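Local coordinates for PspGI restriction endonuclease (Pyrococcus sp. GI-H, PDB 3BM3) that recognises the CCWGG sequence in double-stranded DNA as a homodimeric type II restriction endonuclease, flips the central bases out of the helix and cleaves both strands, at a contact of chain A with DNA and the interface of chains A and B. Coordinates in Å, arbitrary orientation; residue numbers count along the deposited sequence, not the author numbering. Chains: chain A/B, PspGI restriction endonuclease.

Contact 1: a contact of chain A with DNA. Residues chain A 60, 63-64, 67, 96, 99-100, 103. With nucleotides of chain C.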
# COMPACT_ATOMS: atom_id res chain seq x y z
N GLU A 60 15.40 -16.10 -2.80
CA GLU A 60 14.91 -14.83 -3.28
C GLU A 60 16.01 -14.08 -4.04
O GLU A 60 15.80 -13.60 -5.15
CB GLU A 60 14.39 -14.04 -2.09
CG GLU A 60 13.56 -12.90 -2.46
CD GLU A 60 14.36 -11.65 -2.68
OE1 GLU A 60 15.59 -11.65 -2.45
OE2 GLU A 60 13.74 -10.67 -3.08
N ALA A 63 16.96 -15.84 -7.38
CA ALA A 63 15.88 -15.64 -8.37
C ALA A 63 15.96 -14.23 -8.89
O ALA A 63 15.79 -14.01 -10.08
CB ALA A 63 14.53 -15.89 -7.75
N PHE A 64 16.24 -13.28 -8.00
CA PHE A 64 16.37 -11.85 -8.43
C PHE A 64 17.55 -11.69 -9.40
O PHE A 64 17.45 -11.05 -10.44
CB PHE A 64 16.53 -10.94 -7.24
CG PHE A 64 16.48 -9.48 -7.56
CD1 PHE A 64 15.80 -9.01 -8.67
CD2 PHE A 64 17.03 -8.55 -6.70
CE1 PHE A 64 15.73 -7.68 -8.97
CE2 PHE A 64 16.95 -7.18 -6.98
CZ PHE A 64 16.28 -6.76 -8.13
N TYR A 67 16.46 -13.12 -12.68
CA TYR A 67 15.55 -12.14 -13.25
C TYR A 67 16.37 -11.00 -13.89
O TYR A 67 16.12 -10.58 -15.01
CB TYR A 67 14.63 -11.56 -12.17
CG TYR A 67 13.94 -10.37 -12.71
CD1 TYR A 67 12.81 -10.52 -13.50
CD2 TYR A 67 14.48 -9.09 -12.52
CE1 TYR A 67 12.22 -9.39 -14.07
CE2 TYR A 67 13.91 -8.00 -13.06
CZ TYR A 67 12.79 -8.15 -13.84
OH TYR A 67 12.26 -7.05 -14.42
N ARG A 96 9.35 -5.66 -11.42
CA ARG A 96 10.12 -5.98 -10.24
C ARG A 96 9.24 -5.92 -9.00
O ARG A 96 9.40 -6.76 -8.17
CB ARG A 96 11.32 -5.05 -10.13
CG ARG A 96 12.41 -5.37 -11.16
CD ARG A 96 13.69 -4.67 -10.84
NE ARG A 96 13.63 -3.23 -10.76
CZ ARG A 96 13.86 -2.38 -11.76
NH1 ARG A 96 14.12 -2.82 -12.98
NH2 ARG A 96 13.80 -1.08 -11.54
N ARG A 99 6.79 -9.02 -9.41
CA ARG A 99 7.59 -10.25 -9.32
C ARG A 99 8.28 -10.47 -8.00
O ARG A 99 8.37 -11.59 -7.53
CB ARG A 99 8.62 -10.29 -10.44
CG ARG A 99 8.01 -10.40 -11.81
CD ARG A 99 9.09 -10.21 -12.86
NE ARG A 99 8.61 -10.51 -14.20
CZ ARG A 99 8.86 -11.63 -14.88
NH1 ARG A 99 9.60 -12.59 -14.36
NH2 ARG A 99 8.36 -11.79 -16.09
N GLY A 100 8.75 -9.40 -7.38
CA GLY A 100 9.42 -9.54 -6.12
C GLY A 100 8.39 -10.05 -5.11
O GLY A 100 8.71 -10.90 -4.28
N ALA A 103 7.60 -13.70 -6.06
CA ALA A 103 8.73 -14.58 -5.76
C ALA A 103 8.70 -15.00 -4.29
O ALA A 103 8.85 -16.19 -3.96
CB ALA A 103 10.04 -13.89 -6.10
P DA C 6 9.81 -4.65 -2.69
OP1 DA C 6 9.58 -5.36 -1.41
OP2 DA C 6 11.03 -3.80 -2.84
O5' DA C 6 9.78 -5.77 -3.83
C5' DA C 6 10.22 -5.46 -5.14
C4' DA C 6 11.70 -5.76 -5.25
O4' DA C 6 11.94 -7.18 -5.27
C3' DA C 6 12.36 -5.20 -6.51
O3' DA C 6 13.51 -4.47 -6.11
C2' DA C 6 12.73 -6.43 -7.31
C1' DA C 6 12.98 -7.43 -6.20
N9 DA C 6 12.92 -8.84 -6.59
C8 DA C 6 13.25 -9.91 -5.80
N7 DA C 6 13.13 -11.07 -6.39
C5 DA C 6 12.67 -10.75 -7.66
C6 DA C 6 12.35 -11.55 -8.77
N6 DA C 6 12.45 -12.88 -8.77
N1 DA C 6 11.93 -10.92 -9.89
C2 DA C 6 11.85 -9.58 -9.88
N3 DA C 6 12.12 -8.73 -8.90
C4 DA C 6 12.53 -9.38 -7.80
P DG C 7 13.91 -3.13 -6.89
OP1 DG C 7 12.98 -2.99 -8.03
OP2 DG C 7 15.37 -3.18 -7.13
O5' DG C 7 13.65 -1.97 -5.84
C5' DG C 7 12.33 -1.60 -5.45
C4' DG C 7 12.39 -0.28 -4.73
O4' DG C 7 11.08 0.11 -4.26
C3' DG C 7 13.28 -0.31 -3.48
O3' DG C 7 13.82 0.99 -3.27
C2' DG C 7 12.27 -0.58 -2.39
C1' DG C 7 11.17 0.35 -2.87
N9 DG C 7 9.86 0.15 -2.28
C8 DG C 7 9.52 -0.76 -1.30
N7 DG C 7 8.27 -0.67 -0.94
C5 DG C 7 7.75 0.34 -1.73
C6 DG C 7 6.45 0.89 -1.79
O6 DG C 7 5.46 0.61 -1.10
N1 DG C 7 6.35 1.89 -2.75
C2 DG C 7 7.38 2.31 -3.55
N2 DG C 7 7.09 3.28 -4.44
N3 DG C 7 8.61 1.82 -3.50
C4 DG C 7 8.72 0.85 -2.58
O HOH W 1 10.53 -12.97 -11.57
O HOH W 2 13.25 -13.59 -5.92

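Contact 2: the interface of chains A and B. Residues chain A 167-168, 171, 199, 203; chain B 134-135, 172-173, 176.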
# COMPACT_ATOMS: atom_id res chain seq x y z
N TRP A 167 1.49 -2.43 5.79
CA TRP A 167 0.99 -3.24 6.90
C TRP A 167 -0.41 -2.85 7.30
O TRP A 167 -1.15 -3.69 7.77
CB TRP A 167 1.90 -3.14 8.11
CG TRP A 167 2.06 -1.84 8.69
CD1 TRP A 167 3.03 -0.92 8.37
CD2 TRP A 167 1.30 -1.29 9.73
NE1 TRP A 167 2.89 0.18 9.16
CE2 TRP A 167 1.84 -0.02 10.01
CE3 TRP A 167 0.20 -1.74 10.47
CZ2 TRP A 167 1.30 0.81 11.00
CZ3 TRP A 167 -0.29 -0.94 11.46
CH2 TRP A 167 0.22 0.33 11.70
N ARG A 168 -0.79 -1.58 7.13
CA ARG A 168 -2.16 -1.21 7.48
C ARG A 168 -3.19 -1.93 6.60
O ARG A 168 -4.33 -2.06 7.00
CB ARG A 168 -2.37 0.29 7.44
CG ARG A 168 -1.63 1.01 8.55
CD ARG A 168 -2.10 2.43 8.69
NE ARG A 168 -1.37 3.13 9.74
CZ ARG A 168 -0.14 3.59 9.61
NH1 ARG A 168 0.50 3.51 8.43
NH2 ARG A 168 0.46 4.20 10.62
N VAL A 171 -4.18 -4.86 8.58
CA VAL A 171 -5.08 -4.45 9.65
C VAL A 171 -6.47 -4.29 9.04
O VAL A 171 -7.44 -4.77 9.56
CB VAL A 171 -4.64 -3.18 10.35
CG1 VAL A 171 -5.67 -2.73 11.41
CG2 VAL A 171 -3.24 -3.32 11.00
N TYR A 199 6.31 0.09 15.77
CA TYR A 199 4.94 0.59 15.81
C TYR A 199 4.05 -0.35 15.03
O TYR A 199 2.97 -0.70 15.49
CB TYR A 199 4.81 2.00 15.27
CG TYR A 199 3.40 2.48 15.25
CD1 TYR A 199 2.75 2.82 16.41
CD2 TYR A 199 2.70 2.63 14.04
CE1 TYR A 199 1.43 3.24 16.40
CE2 TYR A 199 1.42 3.08 14.02
CZ TYR A 199 0.77 3.38 15.19
OH TYR A 199 -0.53 3.83 15.13
N ALA A 203 0.89 -1.96 16.84
CA ALA A 203 -0.41 -1.57 16.33
C ALA A 203 -1.15 -2.77 15.70
O ALA A 203 -2.30 -2.97 15.94
CB ALA A 203 -0.25 -0.43 15.31
N GLY B 134 2.67 7.23 15.42
CA GLY B 134 1.24 7.05 15.55
C GLY B 134 0.54 7.02 14.21
O GLY B 134 1.08 6.57 13.19
N GLU B 135 -0.69 7.50 14.21
CA GLU B 135 -1.50 7.56 13.01
C GLU B 135 -1.46 8.98 12.48
O GLU B 135 -1.47 9.92 13.26
CB GLU B 135 -2.93 7.10 13.28
CG GLU B 135 -2.98 5.61 13.63
CD GLU B 135 -2.37 4.75 12.53
OE1 GLU B 135 -2.88 4.82 11.39
OE2 GLU B 135 -1.36 4.06 12.78
N GLY B 172 -7.38 0.15 7.93
CA GLY B 172 -6.47 -0.13 9.02
C GLY B 172 -6.29 1.08 9.89
O GLY B 172 -6.35 0.98 11.11
N GLU B 173 -6.05 2.26 9.29
CA GLU B 173 -5.89 3.47 10.07
C GLU B 173 -7.14 3.76 10.88
O GLU B 173 -7.10 4.03 12.06
CB GLU B 173 -5.56 4.64 9.16
CG GLU B 173 -5.42 5.93 9.87
CD GLU B 173 -4.95 7.08 8.95
OE1 GLU B 173 -4.66 6.86 7.76
OE2 GLU B 173 -4.93 8.21 9.44
N ILE B 176 -7.35 1.38 13.86
CA ILE B 176 -6.45 1.76 14.94
C ILE B 176 -6.99 2.95 15.74
O ILE B 176 -7.00 2.96 17.00
CB ILE B 176 -5.06 2.08 14.41
CG1 ILE B 176 -4.45 0.81 13.77
CG2 ILE B 176 -4.21 2.69 15.52
CD1 ILE B 176 -3.25 1.05 12.88

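Contact 3: the interface of chains A and B. Residues chain A 199, 202-203, 206-207, 234, 239; chain B 128, 130-131.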
# COMPACT_ATOMS: atom_id res chain seq x y z
N TYR A 199 6.31 0.09 15.77
CA TYR A 199 4.94 0.59 15.81
C TYR A 199 4.05 -0.35 15.03
O TYR A 199 2.97 -0.70 15.49
CB TYR A 199 4.81 2.00 15.27
CG TYR A 199 3.40 2.48 15.25
CD1 TYR A 199 2.75 2.82 16.41
CD2 TYR A 199 2.70 2.63 14.04
CE1 TYR A 199 1.43 3.24 16.40
CE2 TYR A 199 1.42 3.08 14.02
CZ TYR A 199 0.77 3.38 15.19
OH TYR A 199 -0.53 3.83 15.13
N ILE A 202 3.31 -3.53 17.04
CA ILE A 202 2.44 -3.27 18.19
C ILE A 202 1.02 -2.92 17.75
O ILE A 202 0.06 -3.50 18.22
CB ILE A 202 3.04 -2.17 19.07
CG1 ILE A 202 4.38 -2.66 19.65
CG2 ILE A 202 2.07 -1.80 20.17
CD1 ILE A 202 5.12 -1.59 20.42
N ALA A 203 0.89 -1.96 16.84
CA ALA A 203 -0.41 -1.57 16.33
C ALA A 203 -1.15 -2.77 15.70
O ALA A 203 -2.30 -2.97 15.94
CB ALA A 203 -0.25 -0.43 15.31
N ASP A 206 -2.48 -5.12 18.37
CA ASP A 206 -3.56 -4.51 19.11
C ASP A 206 -4.80 -4.34 18.28
O ASP A 206 -5.85 -3.95 18.81
CB ASP A 206 -3.10 -3.18 19.68
CG ASP A 206 -2.28 -3.33 20.94
OD1 ASP A 206 -2.40 -4.38 21.63
OD2 ASP A 206 -1.53 -2.39 21.25
N ASN A 207 -4.68 -4.65 16.99
CA ASN A 207 -5.73 -4.33 16.02
C ASN A 207 -6.00 -5.44 15.01
O ASN A 207 -6.20 -5.18 13.82
CB ASN A 207 -5.42 -3.00 15.35
CG ASN A 207 -5.56 -1.86 16.30
OD1 ASN A 207 -6.67 -1.44 16.59
ND2 ASN A 207 -4.45 -1.39 16.82
N PHE A 234 3.83 -0.05 29.58
CA PHE A 234 3.95 -0.86 28.38
C PHE A 234 4.27 -2.28 28.79
O PHE A 234 5.31 -2.53 29.41
CB PHE A 234 5.05 -0.32 27.50
CG PHE A 234 5.29 -1.14 26.28
CD1 PHE A 234 4.27 -1.42 25.41
CD2 PHE A 234 6.56 -1.65 26.01
CE1 PHE A 234 4.49 -2.17 24.29
CE2 PHE A 234 6.77 -2.42 24.87
CZ PHE A 234 5.73 -2.66 24.01
N TYR A 239 3.32 -8.46 23.77
CA TYR A 239 3.65 -8.30 22.38
C TYR A 239 4.73 -9.23 21.91
O TYR A 239 4.64 -9.83 20.83
CB TYR A 239 4.09 -6.87 22.14
CG TYR A 239 2.98 -5.92 22.41
CD1 TYR A 239 1.93 -5.75 21.50
CD2 TYR A 239 2.93 -5.19 23.60
CE1 TYR A 239 0.91 -4.92 21.75
CE2 TYR A 239 1.91 -4.32 23.85
CZ TYR A 239 0.89 -4.19 22.92
OH TYR A 239 -0.12 -3.30 23.17
N TYR B 128 0.01 5.31 21.41
CA TYR B 128 0.67 4.92 22.63
C TYR B 128 1.54 6.10 23.02
O TYR B 128 2.34 6.58 22.24
CB TYR B 128 1.57 3.72 22.39
CG TYR B 128 0.86 2.61 21.66
CD1 TYR B 128 0.12 1.66 22.36
CD2 TYR B 128 0.94 2.49 20.28
CE1 TYR B 128 -0.54 0.62 21.69
CE2 TYR B 128 0.29 1.49 19.62
CZ TYR B 128 -0.45 0.56 20.31
OH TYR B 128 -1.10 -0.45 19.64
N TYR B 130 4.03 6.26 24.81
CA TYR B 130 5.45 5.87 24.85
C TYR B 130 6.03 5.45 23.51
O TYR B 130 7.15 4.99 23.45
CB TYR B 130 5.66 4.74 25.86
CG TYR B 130 4.58 3.71 25.77
CD1 TYR B 130 3.45 3.78 26.59
CD2 TYR B 130 4.66 2.69 24.85
CE1 TYR B 130 2.44 2.83 26.49
CE2 TYR B 130 3.66 1.74 24.75
CZ TYR B 130 2.56 1.82 25.58
OH TYR B 130 1.57 0.88 25.47
N ILE B 131 5.26 5.59 22.42
CA ILE B 131 5.77 5.32 21.08
C ILE B 131 5.60 6.58 20.26
O ILE B 131 4.52 7.16 20.20
CB ILE B 131 5.06 4.09 20.42
CG1 ILE B 131 5.33 2.83 21.24
CG2 ILE B 131 5.54 3.88 18.98
CD1 ILE B 131 4.94 1.56 20.55
O HOH W 3 0.43 -1.24 24.82
O HOH W 4 -3.80 0.23 19.17

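Contact 4: a contact of chain A with DNA. Residues chain A 12, 14, 91, 94-95, 99. With nucleotides of chain D.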
# COMPACT_ATOMS: atom_id res chain seq x y z
N LYS A 12 5.07 -6.74 -25.14
CA LYS A 12 5.48 -5.88 -24.04
C LYS A 12 6.82 -6.45 -23.58
O LYS A 12 7.03 -7.67 -23.60
CB LYS A 12 4.46 -5.86 -22.90
CG LYS A 12 3.16 -5.12 -23.18
CD LYS A 12 2.22 -5.18 -21.98
CE LYS A 12 0.91 -4.47 -22.30
NZ LYS A 12 -0.26 -5.15 -21.66
N THR A 14 8.36 -7.01 -20.81
CA THR A 14 8.41 -7.93 -19.71
C THR A 14 7.78 -9.27 -20.05
O THR A 14 7.98 -10.26 -19.33
CB THR A 14 7.73 -7.34 -18.46
OG1 THR A 14 6.37 -7.04 -18.80
CG2 THR A 14 8.43 -6.06 -17.98
N SER A 91 8.35 -0.12 -16.99
CA SER A 91 7.81 -1.47 -17.11
C SER A 91 8.61 -2.47 -16.31
O SER A 91 8.04 -3.31 -15.60
CB SER A 91 7.68 -1.91 -18.57
OG SER A 91 6.66 -1.19 -19.26
N GLN A 94 7.93 -1.91 -12.58
CA GLN A 94 6.61 -2.46 -12.27
C GLN A 94 6.64 -3.98 -12.22
O GLN A 94 6.04 -4.60 -11.35
CB GLN A 94 5.57 -1.89 -13.23
CG GLN A 94 5.42 -0.40 -13.12
CD GLN A 94 4.72 0.07 -11.86
OE1 GLN A 94 5.13 -0.27 -10.75
NE2 GLN A 94 3.66 0.83 -12.04
N ALA A 95 7.37 -4.58 -13.15
CA ALA A 95 7.65 -6.03 -13.11
C ALA A 95 8.35 -6.43 -11.85
O ALA A 95 8.00 -7.42 -11.23
CB ALA A 95 8.44 -6.46 -14.35
N ARG A 99 6.79 -9.02 -9.41
CA ARG A 99 7.59 -10.25 -9.32
C ARG A 99 8.28 -10.47 -8.00
O ARG A 99 8.37 -11.59 -7.53
CB ARG A 99 8.62 -10.29 -10.44
CG ARG A 99 8.01 -10.40 -11.81
CD ARG A 99 9.09 -10.21 -12.86
NE ARG A 99 8.61 -10.51 -14.20
CZ ARG A 99 8.86 -11.63 -14.88
NH1 ARG A 99 9.60 -12.59 -14.36
NH2 ARG A 99 8.36 -11.79 -16.09
P DG D 9 0.22 2.90 -15.62
OP1 DG D 9 0.54 4.21 -16.23
OP2 DG D 9 -1.20 2.47 -15.52
O5' DG D 9 1.02 1.78 -16.40
C5' DG D 9 2.43 1.89 -16.54
C4' DG D 9 3.09 0.56 -16.27
O4' DG D 9 2.90 0.19 -14.87
C3' DG D 9 2.56 -0.61 -17.08
O3' DG D 9 3.64 -1.51 -17.30
C2' DG D 9 1.53 -1.22 -16.15
C1' DG D 9 2.20 -1.05 -14.80
N9 DG D 9 1.29 -0.97 -13.66
C8 DG D 9 0.11 -0.26 -13.60
N7 DG D 9 -0.47 -0.33 -12.43
C5 DG D 9 0.38 -1.14 -11.68
C6 DG D 9 0.27 -1.57 -10.33
O6 DG D 9 -0.61 -1.31 -9.50
N1 DG D 9 1.34 -2.39 -9.97
C2 DG D 9 2.38 -2.74 -10.80
N2 DG D 9 3.32 -3.52 -10.26
N3 DG D 9 2.49 -2.34 -12.06
C4 DG D 9 1.46 -1.55 -12.43
P DA D 10 3.45 -2.79 -18.24
OP1 DA D 10 4.58 -2.77 -19.21
OP2 DA D 10 2.06 -2.90 -18.73
O5' DA D 10 3.76 -3.98 -17.24
C5' DA D 10 4.97 -3.97 -16.51
C4' DA D 10 4.99 -5.08 -15.49
O4' DA D 10 4.03 -4.81 -14.45
C3' DA D 10 4.63 -6.45 -16.06
O3' DA D 10 5.46 -7.42 -15.45
C2' DA D 10 3.17 -6.63 -15.65
C1' DA D 10 3.09 -5.88 -14.34
N9 DA D 10 1.80 -5.27 -14.08
C8 DA D 10 1.02 -4.57 -14.96
N7 DA D 10 -0.08 -4.10 -14.44
C5 DA D 10 -0.04 -4.53 -13.12
C6 DA D 10 -0.91 -4.35 -12.05
N6 DA D 10 -2.03 -3.64 -12.14
N1 DA D 10 -0.58 -4.92 -10.87
C2 DA D 10 0.57 -5.61 -10.79
N3 DA D 10 1.48 -5.84 -11.73
C4 DA D 10 1.11 -5.26 -12.89
P DT D 11 5.50 -8.90 -16.03
OP1 DT D 11 6.87 -9.40 -15.82
OP2 DT D 11 4.90 -8.92 -17.39
O5' DT D 11 4.52 -9.69 -15.04
C5' DT D 11 4.86 -9.84 -13.67
C4' DT D 11 3.64 -10.25 -12.89
O4' DT D 11 2.66 -9.20 -12.92
C3' DT D 11 2.90 -11.45 -13.46
O3' DT D 11 3.52 -12.65 -12.99
C2' DT D 11 1.48 -11.25 -12.97
C1' DT D 11 1.42 -9.78 -12.55
N1 DT D 11 0.35 -8.97 -13.16
C2 DT D 11 -0.61 -8.48 -12.31
O2 DT D 11 -0.62 -8.72 -11.11
N3 DT D 11 -1.56 -7.70 -12.91
C4 DT D 11 -1.65 -7.38 -14.25
O4 DT D 11 -2.56 -6.65 -14.64
C5 DT D 11 -0.63 -7.95 -15.09
C7 DT D 11 -0.66 -7.68 -16.56
C6 DT D 11 0.31 -8.71 -14.51
O HOH W 5 6.24 -4.80 -20.24

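Contact 1: a contact of chain A with DNA
A:Phe64 stacks on the unpaired adenine of DA6 of chain C. The A:Phe64 ring and the five-membered ring of DA6 are 14° from parallel. The nearest pair is A:Phe64 CD1 and DA6 C4, 3.4 Å. A:Gly100 CA lies over the opposite face, 3.5 Å from DA6 C4, so the base is sandwiched between helices 52-80 and 85-115. On the A:Gly100 side, A:Arg99 CB packs 3.3 Å from DA6 C2. A:Tyr67 turns a ring face toward the N1-C2 rim of the base, off-centre. CG of A:Tyr67, like that of A:Phe64, is anti to the backbone N (chi1 167° for A:Tyr67), which directs the ring at the adenine.

Two waters bridge the polar rim to the protein. Water 2 bonds DA6 N7 (2.6 Å) and the amino group N6, and it is held by the backbone O of A:Glu60. Water 1 bonds DA6 N1 and is held by A:Arg99 NH1 at 3.0 Å. Its link to N6 is weak.

Farther along the backbone, A:Arg96 NE donates to the phosphate oxygen OP1 of DG7, 2.8 Å, in the guanidinium plane. A bend at chi3 (-58°) turns NE toward this oxygen. The salt bridge steadies the phosphate on the 3' side of the flipped nucleotide. The pocket holds the extrahelical adenine during base flipping.

Contact 2: the interface of chains A and B
A:Arg168 and A:Tyr199 meet B:Glu135 in the dimer interface of this EcoRII-C family nuclease. The polar core is tight. A:Arg168 grips the carboxylate side-on with two nitrogens, one to each oxygen. NE gives to OE1 of B:Glu135 at 2.8 Å, on the syn lone pair and tilted from the guanidinium plane. NH2 gives to OE2 of B:Glu135, also at 2.8 Å, in the guanidinium plane but from above the carboxylate. The two planes are 59° apart. The phenol OH of A:Tyr199 gives to the same OE2 at 2.5 Å, on its anti lone pair. This ring is nearly coplanar with the carboxylate. OE2 thus takes two donors, which would help to keep the acid charged. The chain of B:Glu135 bends at chi2 (-57°), which brings its tip to both partners.

Behind the salt bridge, A:Trp167 lays its CZ2 over the centre of the A:Arg168 guanidinium. The same indole touches B:Ile176 CD1 with CH2 (3.7 Å), crossing it at about a right angle. A:Val171 CG1 packs 3.6 Å from B:Gly172 CA, where helices 167-181 of the two chains meet.

Other parts of the contact are looser. A:Ala203 CB stays 4.1 Å from B:Ile176 CD1. B:Glu173 approaches A:Arg168 CD with its backbone N, while its carboxylate OE1 remains 5.3 Å from A:Arg168 NE and is not in contact with it.

Contact 3: the interface of chains A and B
Helix 198-206 of chain A receives the segment of chain B around residues 128-131, where B:Tyr128 reaches tip to tip toward A:Asp206. The phenol OH of B:Tyr128 gives a hydrogen bond to A:Asp206 OD2, 2.6 Å, on the anti lone pair. A:Tyr239 OH gives to the same oxygen from the syn side, also 2.6 Å from OD2. Two phenols therefore grip one carboxylate oxygen, which would stabilise its negative charge.

Apolar groups pack around the B:Tyr128 ring. A:Ile202 CG2 touches CZ of B:Tyr128 at 3.5 Å. A:Tyr199 brings CE1 to the edge of that ring, in its plane, with the two side chains crossing at about a right angle. A:Tyr199 CD1 also meets CG2 of B:Ile131.

Water 4 joins B:Tyr128 OH to the amide ND2 of A:Asn207. That nitrogen also bonds the backbone O of A:Ala203 at 2.8 Å, which fixes the amide at the end of the helix.

A second aromatic pair is A:Phe234 and B:Tyr130. A:Phe234 sets CB over a face of the B:Tyr130 ring, and its CD1 comes 3.3 Å from CE2 of B:Tyr130. CG of B:Tyr130 sits between the backbone N and the carbonyl carbon (chi1 42°), which leaves the other face of the ring against B:Tyr128 CB. Water 3 links B:Tyr130 OH (2.5 Å) to A:Tyr239 OH. The patch, with its symmetry twin, helps join the two subunits.

Contact 4: a contact of chain A with DNA
A:Gln94 meets DG9 of chain D, the 5' nucleotide of this stretch, in the minor groove. The base amino group N2 donates to the backbone O of A:Gln94, 3.1 Å, tilted from the carbonyl plane. The bend at chi2 (-73°) brings the side-chain amide over the face of the guanine near N3 and C4, next to the sugar. Its NE2 donates to the deoxyribose O4' of DG9, 3.0 Å, tilted 20° from the amide plane.

At DA10, A:Ser91 OG donates to the phosphate oxygen OP1, 2.6 Å. Water 5 reaches the same OP1 and is held by both N and OG1 of A:Thr14. A:Lys12 makes a loose contact, CD 4.0 Å from OP2 of DA10. A:Ala95 CB rests 3.3 Å from O3' of DA10, against the backbone between DA10 and DT11.

Two residues hold the DT11 phosphate by its two non-bridging oxygens. A:Thr14 OG1 donates to OP2 of DT11, 2.8 Å. A:Arg99 approaches OP1 side-on, NE at 2.6 Å and NH2 at 2.8 Å. Both bonds lie near the guanidinium plane and end on one oxygen, with the arginine stretched out from CG to NE. This salt bridge fixes the phosphate.

Most bonds go to phosphates and sugar, while the guanine is met through its amino group and by packing of A:Gln94. Helix 85-115 and the 3-10 helix 13-16 together fasten the backbone, and so help to hold the duplex against the enzyme.

Contacts 1 and 4 lie about 11 Å apart between the centres of their C-alpha atoms. Both use helix 85-115 and share A:Arg99, which touches the flipped base with CB and a phosphate of the other strand with its guanidinium. One side chain thus serves both contacts, which may couple base capture to backbone grip. Contacts 2 and 3 are about 10 Å apart and share A:Tyr199 and A:Ala203 of helix 198-206, so they are neighbouring parts of the dimer interface. The two pairs stand 28 to 37 Å apart by the same measure. DNA handling and subunit joining therefore occupy separate regions, and both repeat in the second subunit.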